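Local structure of polyphosphate kinase (Porphyromonas gingivalis, 2O8R) at residues Ser19-Arg23 / Thr588-Asp592; Met543-Gln547 / Val569-Leu575; Gln547-Val551 / Asn622-Arg626; Ser598-Cys602 / Phe612-Trp618. The protein probably catalyses the reversible transfer of the terminal phosphate of ATP to a growing chain of inorganic polyphosphate, with magnesium as cofactor. The protein carries 3 engineered substitutions. One frame throughout, in Å; residues are numbered along the deposited sequence.

Interaction 1: residues Ser19-Arg23 / Thr588-Asp592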
# COMPACT_ATOMS: atom_id res chain seq x y z
N SER A 19 31.68 -9.46 -2.58
CA SER A 19 32.27 -9.07 -3.85
C SER A 19 31.23 -8.46 -4.78
O SER A 19 31.50 -7.48 -5.48
CB SER A 19 32.90 -10.30 -4.50
OG SER A 19 33.60 -9.96 -5.68
N PHE A 20 30.04 -9.06 -4.78
CA PHE A 20 28.92 -8.58 -5.57
C PHE A 20 28.50 -7.19 -5.11
O PHE A 20 28.29 -6.29 -5.92
CB PHE A 20 27.77 -9.59 -5.50
CG PHE A 20 26.41 -9.01 -5.71
CD1 PHE A 20 26.03 -8.55 -6.97
CD2 PHE A 20 25.49 -8.95 -4.67
CE1 PHE A 20 24.77 -8.01 -7.18
CE2 PHE A 20 24.23 -8.41 -4.86
CZ PHE A 20 23.86 -7.95 -6.12
N ASN A 21 28.41 -6.99 -3.80
CA ASN A 21 27.99 -5.69 -3.31
C ASN A 21 29.07 -4.63 -3.52
O ASN A 21 28.74 -3.46 -3.69
CB ASN A 21 27.48 -5.74 -1.87
CG ASN A 21 26.18 -4.97 -1.70
OD1 ASN A 21 25.37 -4.85 -2.63
ND2 ASN A 21 25.96 -4.44 -0.51
N GLU A 22 30.33 -5.06 -3.56
CA GLU A 22 31.42 -4.18 -4.00
C GLU A 22 31.17 -3.65 -5.42
O GLU A 22 31.34 -2.46 -5.69
CB GLU A 22 32.75 -4.92 -3.93
CG GLU A 22 33.93 -4.20 -4.60
CD GLU A 22 35.00 -3.71 -3.62
OE1 GLU A 22 36.07 -3.29 -4.11
OE2 GLU A 22 34.78 -3.74 -2.38
N ARG A 23 30.75 -4.53 -6.33
CA ARG A 23 30.45 -4.13 -7.70
C ARG A 23 29.24 -3.17 -7.79
O ARG A 23 29.18 -2.33 -8.69
CB ARG A 23 30.24 -5.37 -8.57
CG ARG A 23 29.77 -5.07 -9.98
CD ARG A 23 30.81 -4.29 -10.75
NE ARG A 23 30.32 -3.94 -12.08
CZ ARG A 23 29.84 -2.75 -12.41
NH1 ARG A 23 29.78 -1.78 -11.51
NH2 ARG A 23 29.42 -2.52 -13.65
N THR A 588 32.29 -13.89 -16.04
CA THR A 588 31.86 -12.53 -16.23
C THR A 588 30.71 -12.19 -15.30
O THR A 588 29.70 -12.89 -15.25
CB THR A 588 31.44 -12.29 -17.68
OG1 THR A 588 32.56 -12.58 -18.53
CG2 THR A 588 31.00 -10.85 -17.90
N ARG A 589 30.89 -11.13 -14.53
CA ARG A 589 29.80 -10.53 -13.80
C ARG A 589 29.35 -9.26 -14.52
O ARG A 589 30.12 -8.32 -14.69
CB ARG A 589 30.24 -10.19 -12.39
CG ARG A 589 29.32 -9.25 -11.67
CD ARG A 589 29.90 -8.95 -10.31
NE ARG A 589 29.75 -10.11 -9.45
CZ ARG A 589 30.57 -10.42 -8.45
NH1 ARG A 589 31.62 -9.65 -8.19
NH2 ARG A 589 30.33 -11.50 -7.72
N LEU A 590 28.10 -9.27 -14.96
CA LEU A 590 27.50 -8.10 -15.57
C LEU A 590 26.51 -7.47 -14.61
O LEU A 590 25.50 -8.09 -14.25
CB LEU A 590 26.79 -8.47 -16.88
CG LEU A 590 26.15 -7.28 -17.59
CD1 LEU A 590 27.19 -6.23 -17.94
CD2 LEU A 590 25.38 -7.74 -18.83
N VAL A 591 26.81 -6.25 -14.19
CA VAL A 591 25.93 -5.41 -13.37
C VAL A 591 25.78 -4.07 -14.09
O VAL A 591 26.77 -3.43 -14.46
CB VAL A 591 26.51 -5.18 -11.96
CG1 VAL A 591 25.90 -3.94 -11.29
CG2 VAL A 591 26.32 -6.41 -11.12
N ASP A 592 24.53 -3.66 -14.29
CA ASP A 592 24.17 -2.43 -14.98
C ASP A 592 22.82 -2.00 -14.37
O ASP A 592 22.41 -2.54 -13.33
CB ASP A 592 24.05 -2.72 -16.47
CG ASP A 592 24.27 -1.48 -17.36
OD1 ASP A 592 24.34 -0.34 -16.86
OD2 ASP A 592 24.35 -1.66 -18.60
O HOH W 1 29.61 -5.68 -14.01

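Interaction 2: residues Met543-Gln547 / Val569-Leu575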
# COMPACT_ATOMS: atom_id res chain seq x y z
N MSE A 543 23.55 -17.10 -14.98
CA MSE A 543 22.65 -17.17 -13.85
C MSE A 543 22.95 -16.14 -12.76
O MSE A 543 23.95 -15.42 -12.81
CB MSE A 543 22.68 -18.56 -13.26
CG MSE A 543 24.02 -18.94 -12.68
SE MSE A 543 24.19 -20.88 -12.70
CE MSE A 543 22.39 -21.36 -13.35
N ASN A 544 22.05 -16.05 -11.79
CA ASN A 544 22.19 -15.09 -10.71
C ASN A 544 23.21 -15.62 -9.73
O ASN A 544 23.97 -14.85 -9.15
CB ASN A 544 20.85 -14.82 -10.02
CG ASN A 544 19.86 -14.09 -10.91
OD1 ASN A 544 18.91 -14.68 -11.42
ND2 ASN A 544 20.06 -12.79 -11.09
N GLY A 545 23.24 -16.93 -9.56
CA GLY A 545 24.14 -17.54 -8.59
C GLY A 545 24.65 -18.92 -8.94
O GLY A 545 23.91 -19.75 -9.47
N LEU A 546 25.93 -19.15 -8.63
CA LEU A 546 26.56 -20.46 -8.72
C LEU A 546 27.30 -20.77 -7.41
O LEU A 546 28.25 -20.08 -7.02
CB LEU A 546 27.53 -20.51 -9.90
CG LEU A 546 28.27 -21.83 -10.05
CD1 LEU A 546 27.29 -22.97 -10.18
CD2 LEU A 546 29.21 -21.78 -11.25
N GLN A 547 26.85 -21.81 -6.73
CA GLN A 547 27.32 -22.07 -5.39
C GLN A 547 27.37 -23.58 -5.10
O GLN A 547 28.08 -24.01 -4.20
CB GLN A 547 26.41 -21.32 -4.41
CG GLN A 547 26.80 -21.37 -2.95
CD GLN A 547 26.15 -22.51 -2.20
OE1 GLN A 547 25.30 -23.22 -2.74
NE2 GLN A 547 26.54 -22.69 -0.95
N VAL A 569 27.66 -14.64 -14.31
CA VAL A 569 27.03 -14.73 -12.99
C VAL A 569 27.12 -13.41 -12.24
O VAL A 569 28.21 -12.95 -11.94
CB VAL A 569 27.71 -15.78 -12.12
CG1 VAL A 569 27.10 -15.80 -10.72
CG2 VAL A 569 27.56 -17.13 -12.76
N ARG A 570 25.98 -12.79 -11.92
CA ARG A 570 26.03 -11.47 -11.30
C ARG A 570 26.23 -11.51 -9.80
O ARG A 570 26.95 -10.68 -9.24
CB ARG A 570 24.86 -10.56 -11.70
CG ARG A 570 23.51 -11.07 -11.35
CD ARG A 570 22.49 -9.97 -11.20
NE ARG A 570 21.48 -10.44 -10.25
CZ ARG A 570 21.22 -9.87 -9.08
NH1 ARG A 570 21.84 -8.76 -8.72
NH2 ARG A 570 20.31 -10.41 -8.28
N GLY A 571 25.62 -12.48 -9.14
CA GLY A 571 25.69 -12.55 -7.68
C GLY A 571 26.79 -13.45 -7.16
O GLY A 571 27.96 -13.29 -7.50
N ILE A 572 26.39 -14.41 -6.34
CA ILE A 572 27.32 -15.31 -5.71
C ILE A 572 27.92 -16.28 -6.72
O ILE A 572 27.20 -16.95 -7.44
CB ILE A 572 26.65 -16.10 -4.57
CG1 ILE A 572 26.40 -15.19 -3.37
CG2 ILE A 572 27.53 -17.23 -4.12
CD1 ILE A 572 25.63 -15.92 -2.28
N CYS A 573 29.24 -16.32 -6.76
CA CYS A 573 29.95 -17.34 -7.49
C CYS A 573 31.07 -17.96 -6.65
O CYS A 573 31.95 -17.25 -6.18
CB CYS A 573 30.52 -16.77 -8.77
SG CYS A 573 31.13 -18.03 -9.87
N CYS A 574 31.03 -19.27 -6.47
CA CYS A 574 32.00 -19.97 -5.61
C CYS A 574 33.03 -20.72 -6.40
O CYS A 574 33.96 -21.28 -5.83
CB CYS A 574 31.30 -20.95 -4.68
SG CYS A 574 30.19 -20.18 -3.50
N LEU A 575 32.84 -20.78 -7.71
CA LEU A 575 33.85 -21.30 -8.60
C LEU A 575 34.94 -20.25 -8.67
O LEU A 575 34.65 -19.08 -8.89
CB LEU A 575 33.25 -21.56 -9.97
CG LEU A 575 34.13 -22.21 -11.04
CD1 LEU A 575 33.30 -23.12 -11.91
CD2 LEU A 575 34.83 -21.15 -11.88

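Interaction 3: residues Gln547-Val551 / Asn622-Arg626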
# COMPACT_ATOMS: atom_id res chain seq x y z
N GLN A 547 26.85 -21.81 -6.73
CA GLN A 547 27.32 -22.07 -5.39
C GLN A 547 27.37 -23.58 -5.10
O GLN A 547 28.08 -24.01 -4.20
CB GLN A 547 26.41 -21.32 -4.41
CG GLN A 547 26.80 -21.37 -2.95
CD GLN A 547 26.15 -22.51 -2.20
OE1 GLN A 547 25.30 -23.22 -2.74
NE2 GLN A 547 26.54 -22.69 -0.95
N ASP A 548 26.62 -24.37 -5.87
CA ASP A 548 26.55 -25.81 -5.61
C ASP A 548 27.86 -26.54 -5.85
O ASP A 548 28.30 -26.65 -7.00
CB ASP A 548 25.46 -26.48 -6.43
CG ASP A 548 25.34 -27.96 -6.12
OD1 ASP A 548 24.77 -28.30 -5.06
OD2 ASP A 548 25.83 -28.79 -6.91
N LYS A 549 28.45 -27.06 -4.78
CA LYS A 549 29.74 -27.76 -4.84
C LYS A 549 29.81 -28.84 -5.91
O LYS A 549 30.84 -28.99 -6.56
CB LYS A 549 30.11 -28.38 -3.49
CG LYS A 549 30.75 -27.44 -2.50
CD LYS A 549 31.16 -28.22 -1.25
CE LYS A 549 31.38 -27.33 -0.04
NZ LYS A 549 30.10 -26.84 0.58
N ASN A 550 28.73 -29.59 -6.10
CA ASN A 550 28.76 -30.68 -7.06
C ASN A 550 28.85 -30.22 -8.49
O ASN A 550 29.76 -30.62 -9.21
CB ASN A 550 27.60 -31.65 -6.85
CG ASN A 550 27.85 -32.60 -5.70
OD1 ASN A 550 28.54 -32.26 -4.73
ND2 ASN A 550 27.29 -33.80 -5.80
N VAL A 551 27.94 -29.34 -8.89
CA VAL A 551 27.95 -28.84 -10.26
C VAL A 551 29.24 -28.08 -10.53
O VAL A 551 29.79 -28.16 -11.63
CB VAL A 551 26.73 -27.96 -10.58
CG1 VAL A 551 26.57 -27.86 -12.06
CG2 VAL A 551 25.50 -28.55 -10.02
N ASN A 622 18.56 -24.74 -4.54
CA ASN A 622 17.84 -24.71 -5.81
C ASN A 622 17.66 -26.07 -6.49
O ASN A 622 16.56 -26.41 -6.92
CB ASN A 622 18.50 -23.73 -6.78
CG ASN A 622 18.30 -22.29 -6.38
OD1 ASN A 622 17.94 -21.99 -5.25
ND2 ASN A 622 18.54 -21.39 -7.32
N LEU A 623 18.74 -26.84 -6.58
CA LEU A 623 18.71 -28.12 -7.30
C LEU A 623 18.14 -29.28 -6.48
O LEU A 623 17.95 -30.38 -7.01
CB LEU A 623 20.11 -28.50 -7.80
CG LEU A 623 20.93 -27.49 -8.62
CD1 LEU A 623 22.41 -27.62 -8.32
CD2 LEU A 623 20.68 -27.64 -10.10
N TYR A 624 17.86 -29.05 -5.19
CA TYR A 624 17.42 -30.13 -4.30
C TYR A 624 16.17 -29.86 -3.47
O TYR A 624 15.32 -30.74 -3.32
CB TYR A 624 18.58 -30.57 -3.40
CG TYR A 624 19.81 -31.03 -4.15
CD1 TYR A 624 19.81 -32.21 -4.89
CD2 TYR A 624 20.98 -30.27 -4.14
CE1 TYR A 624 20.94 -32.63 -5.58
CE2 TYR A 624 22.11 -30.68 -4.83
CZ TYR A 624 22.09 -31.86 -5.55
OH TYR A 624 23.21 -32.27 -6.23
N ASN A 625 16.05 -28.65 -2.92
CA ASN A 625 14.91 -28.31 -2.05
C ASN A 625 13.65 -27.84 -2.78
O ASN A 625 12.53 -28.23 -2.42
CB ASN A 625 15.32 -27.24 -1.03
CG ASN A 625 16.44 -27.70 -0.14
OD1 ASN A 625 17.29 -28.50 -0.54
ND2 ASN A 625 16.45 -27.21 1.09
N ARG A 626 13.83 -26.99 -3.78
CA ARG A 626 12.71 -26.39 -4.51
C ARG A 626 12.21 -27.23 -5.68
O ARG A 626 12.93 -28.08 -6.21
CB ARG A 626 13.13 -25.01 -5.03
CG ARG A 626 13.13 -23.92 -3.99
CD ARG A 626 14.51 -23.37 -3.73
NE ARG A 626 14.91 -22.44 -4.79
CZ ARG A 626 14.66 -21.14 -4.78
NH1 ARG A 626 15.07 -20.38 -5.79
NH2 ARG A 626 14.00 -20.58 -3.77

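Interaction 4: residues Ser598-Cys602 / Phe612-Trp618. With SO4 (sulfate ion), chain F.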
# COMPACT_ATOMS: atom_id res chain seq x y z
N SER A 598 18.04 -13.18 -15.87
CA SER A 598 17.87 -14.36 -16.71
C SER A 598 18.74 -15.51 -16.22
O SER A 598 19.86 -15.31 -15.72
CB SER A 598 18.23 -14.05 -18.17
OG SER A 598 17.27 -13.22 -18.77
N ARG A 599 18.20 -16.72 -16.36
CA ARG A 599 18.99 -17.93 -16.17
C ARG A 599 18.90 -18.75 -17.45
O ARG A 599 17.82 -19.23 -17.82
CB ARG A 599 18.47 -18.73 -14.98
CG ARG A 599 18.39 -17.91 -13.70
CD ARG A 599 17.25 -18.37 -12.86
NE ARG A 599 17.34 -17.81 -11.52
CZ ARG A 599 16.39 -17.12 -10.92
NH1 ARG A 599 15.23 -16.91 -11.52
NH2 ARG A 599 16.59 -16.65 -9.69
N ILE A 600 20.03 -18.87 -18.15
CA ILE A 600 20.05 -19.45 -19.49
C ILE A 600 21.25 -20.38 -19.66
O ILE A 600 22.35 -20.06 -19.22
CB ILE A 600 20.10 -18.35 -20.57
CG1 ILE A 600 18.77 -17.60 -20.62
CG2 ILE A 600 20.45 -18.96 -21.94
CD1 ILE A 600 18.73 -16.43 -21.62
N TRP A 601 21.04 -21.54 -20.28
CA TRP A 601 22.14 -22.49 -20.51
C TRP A 601 22.27 -22.83 -21.99
O TRP A 601 21.29 -23.18 -22.64
CB TRP A 601 21.95 -23.80 -19.71
CG TRP A 601 21.37 -23.69 -18.32
CD1 TRP A 601 21.56 -22.68 -17.41
CD2 TRP A 601 20.56 -24.67 -17.66
NE1 TRP A 601 20.88 -22.96 -16.24
CE2 TRP A 601 20.26 -24.17 -16.37
CE3 TRP A 601 20.04 -25.92 -18.05
CZ2 TRP A 601 19.46 -24.87 -15.47
CZ3 TRP A 601 19.25 -26.62 -17.14
CH2 TRP A 601 18.98 -26.09 -15.87
N CYS A 602 23.50 -22.73 -22.50
CA CYS A 602 23.82 -23.11 -23.87
C CYS A 602 24.91 -24.15 -23.90
O CYS A 602 26.03 -23.90 -23.45
CB CYS A 602 24.29 -21.90 -24.66
SG CYS A 602 23.12 -20.59 -24.60
N PHE A 612 18.75 -23.77 -22.96
CA PHE A 612 17.71 -23.86 -21.94
C PHE A 612 17.46 -22.53 -21.25
O PHE A 612 18.37 -21.73 -21.04
CB PHE A 612 18.06 -24.91 -20.90
CG PHE A 612 18.08 -26.30 -21.44
CD1 PHE A 612 16.95 -27.10 -21.36
CD2 PHE A 612 19.23 -26.82 -22.02
CE1 PHE A 612 16.96 -28.39 -21.85
CE2 PHE A 612 19.25 -28.10 -22.51
CZ PHE A 612 18.11 -28.89 -22.43
N ILE A 613 16.19 -22.32 -20.91
CA ILE A 613 15.73 -21.18 -20.13
C ILE A 613 15.31 -21.74 -18.77
O ILE A 613 14.53 -22.70 -18.71
CB ILE A 613 14.53 -20.51 -20.85
CG1 ILE A 613 15.04 -19.45 -21.82
CG2 ILE A 613 13.53 -19.87 -19.90
CD1 ILE A 613 13.96 -18.92 -22.71
N SER A 614 15.84 -21.17 -17.68
CA SER A 614 15.51 -21.71 -16.35
C SER A 614 14.95 -20.77 -15.30
O SER A 614 15.13 -19.56 -15.35
CB SER A 614 16.69 -22.47 -15.75
OG SER A 614 16.24 -23.23 -14.63
N SER A 615 14.26 -21.37 -14.33
CA SER A 615 13.82 -20.68 -13.13
C SER A 615 14.86 -20.78 -12.03
O SER A 615 14.85 -20.00 -11.09
CB SER A 615 12.50 -21.28 -12.63
OG SER A 615 12.71 -22.56 -12.09
N ALA A 616 15.78 -21.73 -12.17
CA ALA A 616 16.77 -21.99 -11.13
C ALA A 616 18.15 -21.41 -11.42
O ALA A 616 18.61 -21.44 -12.56
CB ALA A 616 16.89 -23.48 -10.88
N ASP A 617 18.79 -20.89 -10.38
CA ASP A 617 20.24 -20.75 -10.32
C ASP A 617 20.77 -22.07 -9.81
O ASP A 617 19.99 -22.90 -9.35
CB ASP A 617 20.65 -19.67 -9.33
CG ASP A 617 19.94 -18.38 -9.56
OD1 ASP A 617 19.97 -17.88 -10.69
OD2 ASP A 617 19.35 -17.86 -8.59
N TRP A 618 22.07 -22.28 -9.85
CA TRP A 618 22.63 -23.52 -9.33
C TRP A 618 23.18 -23.31 -7.92
O TRP A 618 24.40 -23.25 -7.71
CB TRP A 618 23.70 -24.08 -10.26
CG TRP A 618 23.20 -24.46 -11.61
CD1 TRP A 618 21.90 -24.65 -11.99
CD2 TRP A 618 24.01 -24.74 -12.76
NE1 TRP A 618 21.85 -25.00 -13.32
CE2 TRP A 618 23.13 -25.07 -13.81
CE3 TRP A 618 25.38 -24.73 -13.01
CZ2 TRP A 618 23.58 -25.40 -15.09
CZ3 TRP A 618 25.83 -25.06 -14.28
CH2 TRP A 618 24.93 -25.39 -15.30
S SO4 F . 13.85 -15.12 -7.85
O1 SO4 F . 14.09 -13.73 -8.21
O2 SO4 F . 14.78 -15.51 -6.78
O3 SO4 F . 12.47 -15.27 -7.38
O4 SO4 F . 13.98 -15.96 -9.04

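Interaction 1: residues Ser19-Arg23 / Thr588-Asp592
Arg589 reaches from its strand to the helix that carries Ser19, and its NH1 donates to Ser19 OG at 3.2 Å in a bond that is nearly straight (168°) and lies in the guanidinium plane. The flat group slides beneath the helix backbone: Phe20 CA sits over the centre of one face, 3.8 Å from Arg589 CZ. A bend at chi3 (-74°) ends an otherwise extended chain and turns this face to the helix. One helical turn on, Arg23 and Val591 meet from opposite directions. Arg23 CG lies against Val591 CB at 3.8 Å, and the same valine carbon stands over the rim of the Arg23 guanidinium. One water links the Arg23 side chain to the strand backbone, accepting from Arg23 NE (2.7 Å) and Val591 N and donating to Arg589 O. Further out, Asn665 and the carbonyls of Arg570 and Gly571 hold the Arg589 head, Leu663 O is a second partner of Ser19 OG, and Lys655 O and Glu27 take Arg23 NH2. Here helix 13-29 of the N-terminal domain packs across the C-terminal end of strand 585-589 and the residues that follow it, in the second C-terminal domain of a PPK1 enzyme, beside Asn48 and Arg570, both predicted to bind ATP.

Interaction 2: residues Met543-Gln547 / Val569-Leu575
Met543 and Val569 stand side by side on one face of the sheet, where their strands run parallel, with Met543 CG 4.0 Å from Val569 CG2. One residue on, past the bridge, Asn544 and Arg570 also lie side by side; their amide and guanidinium planes are turned 80° apart, and the end of Asn544 lies at the edge of the Arg570 guanidinium. Arg570 CG lies between the backbone N and the carbonyl carbon (chi1 60°), and from there the chain runs out extended to NE beside the amide. Farther along, Leu546 CB faces Cys573 SG and its CD2 meets Leu575 CB at 4.2 Å, while Gln547 CG touches Cys574 SG at 3.6 Å. Backbone bonds hold these pairs in place. Asn544 O accepts from Gly571 N at 2.9 Å, Leu546 N gives a straight bond (166°) to Ile572 O at 2.8 Å, and Leu546 O receives Cys574 N. Between the Met543 and Leu546 bridges the register slips by one residue, so the pairing resumes as a separate ladder. Ser16 and Phe11 from the N-terminal region bond to the backbone of Cys573 and Cys574. This is the C-terminal end of two neighbouring parallel strands in a phospholipase D-like domain, where Arg570 belongs to the predicted ATP site.

Interaction 3: residues Gln547-Val551 / Asn622-Arg626
The ring of Tyr624 takes the carboxylate of Asp548 at its edge: OD1 lies near the ring plane, 3.6 Å from CE2, and the two flat groups are turned 50° apart. A carboxylate oxygen placed there meets the weakly positive C-H rim rather than the electron-rich face. One face of the same ring is approached by CB of its neighbour Leu623, displaced toward the rim. Leu623 itself does most of the apolar work across the contact. Its CD1 lies 3.7 Å from Asp548 CG and 3.6 Å from Val551 CG2, and so bridges the carboxylate and the first turn of helix 549-560. The carboxylate is held by its own helix: Val551 N donates to Asp548 OD2 at 2.9 Å, almost straight (168°), reaching the oxygen on its anti side and slightly out of the carboxylate plane. With CG anti to the backbone N (chi1 -177°), Asp548 can put OD2 over the helix start and still offer OD1 to the tyrosine. The positive end of the helix dipole would be expected to stabilise the negative charge there. Met516 and Ile520 of helix 516-532 pack on Leu623 from the same domain, and Trp618 touches Val551. Here an N-cap aspartate, closing the start of helix 549-560, also receives Leu623 and Tyr624 from the end of the short, weakly bonded helix 620-624 within the second C-terminal domain.

Interaction 4: residues Ser598-Cys602 / Phe612-Trp618
Asp617 OD1 is held by two donors, Arg599 NE at 2.8 Å and the backbone N of Asn544. Arg599 NH2 meets OD2 alongside, completing a side-on salt bridge that fixes the rotation of the guanidinium. The guanidinium and carboxylate planes are 51° apart, and both nitrogens come from above the carboxylate plane. On the adjoining edge a sulfate, probably from the crystallisation liquor, sets O4 2.8 Å from Arg599 NH2 and 2.9 Å from NH1. His597, predicted to bind ATP, also bonds the sulfate, and His439, the predicted phosphohistidine, lies close to Arg599. Behind this polar head the strands pair antiparallel: Trp601 and Phe612 form a hydrogen-bonded pair, with Trp601 N to Phe612 O at 2.8 Å. On that side Trp601 CE3 packs on Phe612 CB at 3.6 Å, and the edge of Trp618 comes toward the face of Trp601, the latter's five-membered ring 5.0 Å from the six-membered ring of Trp618 between centroids. Ser614 OG, also bonded to Thr629 O, accepts from Ala616 N, an ST turn that bends the chain toward Asp617. A beta hairpin thus presents an arginine to an anion beside the predicted active site, consistent with a place for phosphate groups.

From the N terminus, helix 13-29 offers the first half of interaction 1, whose partner strand lies some 565 residues on, closing the widest loop and joining the N-terminal domain to the second C-terminal one. Interaction 2, nested inside it, closes a loop of 21 intervening residues through helix 549-560 and ties the ends of strands 538-543 and 564-569. Interaction 3 shares Gln547 with it, closes a loop of 70 and crosses interaction 1, linking helix 549-560 to helix 620-624. Interaction 4 closes the nine-residue hairpin connection, in series after interactions 1 and 2 and nested inside interaction 3. Probable bonds from Gln547 N to Trp618 O and Val569 N to Thr588 O join neighbouring contacts.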